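Local coordinates for protein major mite allergen Der p 23 (Dermatophagoides pteronyssinus, PDB 4ZCE) that is a major house dust mite allergen bound by IgE, a peritrophin-like protein whose chitin-binding-type domain does not bind chitin in vitro, at residues K34-P37 with R41-E44. Sequence-based numbering, arbitrary orientation.
Sequences KDCP and RWNE. With EDO (1,2-ethanediol), chain C.
Cys36 meets Trp42 and the backbone of Arg41 through its sulfur. Its CB leaves the backbone toward 41-44, and the first torsion (chi1 -76°) sets SG beside its own backbone N and anti to its carbonyl carbon. From there SG lies 3.9 Å from Arg41 C and 3.8 Å from Trp42 N, so it sits against the peptide link between these two residues. Neither approach is a hydrogen bond. SG is also 4.2 Å from Trp42 CE3. It comes to the edge of the indole, near the ring plane, and not over a face. CG of Trp42 is anti to its backbone N (chi1 -178°), and chi2 of -112° turns the CE3 edge toward the sulfur. Trp42 also stacks on Phe23 and touches Tyr13 and Ala15 of strand 12-15.

The sulfur is half of the disulfide to Cys49, on strand 48-49, which pairs antiparallel with strand 42-43. The bond therefore ties the loop just after strand 30-35, an edge strand of the three-stranded sheet within this chain, to the small two-stranded sheet. This is a disulfide of the peritrophin-A (chitin-binding type-2) fold, and the segments lie in the region important for IgE binding.

The Arg41 side chain starts away from 34-37. Asp35 does not touch 41-44; its OD2 accepts a hydrogen bond of 2.8 Å from O2 of a 1,2-ethanediol, probably left from crystallisation. Asp35 O is hydrogen-bonded to the hydroxyl of Tyr13 of the second subunit.

A three-residue loop joins the two segments, and no hydrogen bond crosses between them. Their direct contact is van der Waals packing of one buried sulfur. Already half of a disulfide, that sulfur has no thiol proton to donate.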
loop_
_atom_site.group_PDB
_atom_site.type_symbol
_atom_site.label_atom_id
_atom_site.label_comp_id
_atom_site.label_asym_id
_atom_site.label_seq_id
_atom_site.Cartn_x
_atom_site.Cartn_y
_atom_site.Cartn_z
ATOM N N LYS A 34 -7.521 -1.510 4.849
ATOM C CA LYS A 34 -6.587 -0.496 4.346
ATOM C C LYS A 34 -6.888 -0.086 2.910
ATOM O O LYS A 34 -7.499 -0.837 2.149
ATOM C CB LYS A 34 -5.158 -1.029 4.381
ATOM C CG LYS A 34 -4.579 -1.234 5.777
ATOM C CD LYS A 34 -4.533 0.076 6.524
ATOM C CE LYS A 34 -3.463 0.057 7.583
ATOM N NZ LYS A 34 -3.494 1.299 8.402
ATOM N N ASP A 35 -6.433 1.118 2.553
ATOM C CA ASP A 35 -6.515 1.646 1.186
ATOM C C ASP A 35 -5.167 1.602 0.498
ATOM O O ASP A 35 -4.149 1.905 1.106
ATOM C CB ASP A 35 -6.945 3.110 1.213
ATOM C CG ASP A 35 -8.314 3.301 1.813
ATOM O OD1 ASP A 35 -9.282 2.796 1.227
ATOM O OD2 ASP A 35 -8.422 3.976 2.858
ATOM N N CYS A 36 -5.161 1.247 -0.782
ATOM C CA CYS A 36 -3.976 1.444 -1.603
ATOM C C CYS A 36 -3.855 2.920 -1.944
ATOM O O CYS A 36 -4.863 3.617 -2.059
ATOM C CB CYS A 36 -4.065 0.648 -2.899
ATOM S SG CYS A 36 -3.757 -1.129 -2.689
ATOM N N PRO A 37 -2.624 3.394 -2.183
ATOM C CA PRO A 37 -2.394 4.820 -2.455
ATOM C C PRO A 37 -2.556 5.185 -3.933
ATOM O O PRO A 37 -2.423 4.331 -4.803
ATOM C CB PRO A 37 -0.934 5.003 -2.058
ATOM C CG PRO A 37 -0.326 3.675 -2.380
ATOM C CD PRO A 37 -1.358 2.662 -2.015
ATOM N N ARG A 41 -3.885 -0.573 -7.186
ATOM C CA ARG A 41 -4.825 -1.644 -6.893
ATOM C C ARG A 41 -4.098 -2.794 -6.210
ATOM O O ARG A 41 -2.909 -3.007 -6.435
ATOM C CB ARG A 41 -5.487 -2.132 -8.188
ATOM C CG ARG A 41 -6.572 -1.203 -8.714
ATOM C CD ARG A 41 -7.181 -1.696 -10.025
ATOM N NE ARG A 41 -8.221 -0.781 -10.505
ATOM C CZ ARG A 41 -9.319 -1.153 -11.162
ATOM N NH1 ARG A 41 -9.550 -2.434 -11.431
ATOM N NH2 ARG A 41 -10.197 -0.236 -11.537
ATOM N N TRP A 42 -4.823 -3.544 -5.382
ATOM C CA TRP A 42 -4.224 -4.618 -4.609
ATOM C C TRP A 42 -3.811 -5.734 -5.534
ATOM O O TRP A 42 -4.579 -6.136 -6.409
ATOM C CB TRP A 42 -5.202 -5.164 -3.577
ATOM C CG TRP A 42 -4.575 -6.222 -2.767
ATOM C CD1 TRP A 42 -4.876 -7.546 -2.774
ATOM C CD2 TRP A 42 -3.479 -6.061 -1.861
ATOM N NE1 TRP A 42 -4.047 -8.226 -1.912
ATOM C CE2 TRP A 42 -3.185 -7.332 -1.332
ATOM C CE3 TRP A 42 -2.732 -4.962 -1.433
ATOM C CZ2 TRP A 42 -2.175 -7.532 -0.411
ATOM C CZ3 TRP A 42 -1.741 -5.162 -0.514
ATOM C CH2 TRP A 42 -1.471 -6.438 -0.005
ATOM N N ASN A 43 -2.585 -6.202 -5.349
ATOM C CA ASN A 43 -1.989 -7.277 -6.137
ATOM C C ASN A 43 -1.764 -8.459 -5.195
ATOM O O ASN A 43 -0.819 -8.471 -4.404
ATOM C CB ASN A 43 -0.680 -6.756 -6.755
ATOM C CG ASN A 43 0.119 -7.828 -7.497
ATOM O OD1 ASN A 43 -0.137 -9.021 -7.385
ATOM N ND2 ASN A 43 1.118 -7.388 -8.246
ATOM N N GLU A 44 -2.676 -9.429 -5.245
ATOM C CA GLU A 44 -2.664 -10.571 -4.330
ATOM C C GLU A 44 -1.363 -11.354 -4.404
ATOM O O GLU A 44 -0.819 -11.795 -3.390
ATOM C CB GLU A 44 -3.805 -11.524 -4.698
ATOM C CG GLU A 44 -5.167 -10.972 -4.392
ATOM C CD GLU A 44 -6.272 -12.012 -4.516
ATOM O OE1 GLU A 44 -7.156 -11.826 -5.381
ATOM O OE2 GLU A 44 -6.266 -12.993 -3.737
HETATM C C1 EDO C . -10.946 1.485 3.990
HETATM O O1 EDO C . -12.299 1.071 3.923
HETATM C C2 EDO C . -11.069 2.981 4.007
HETATM O O2 EDO C . -10.189 3.421 5.016
#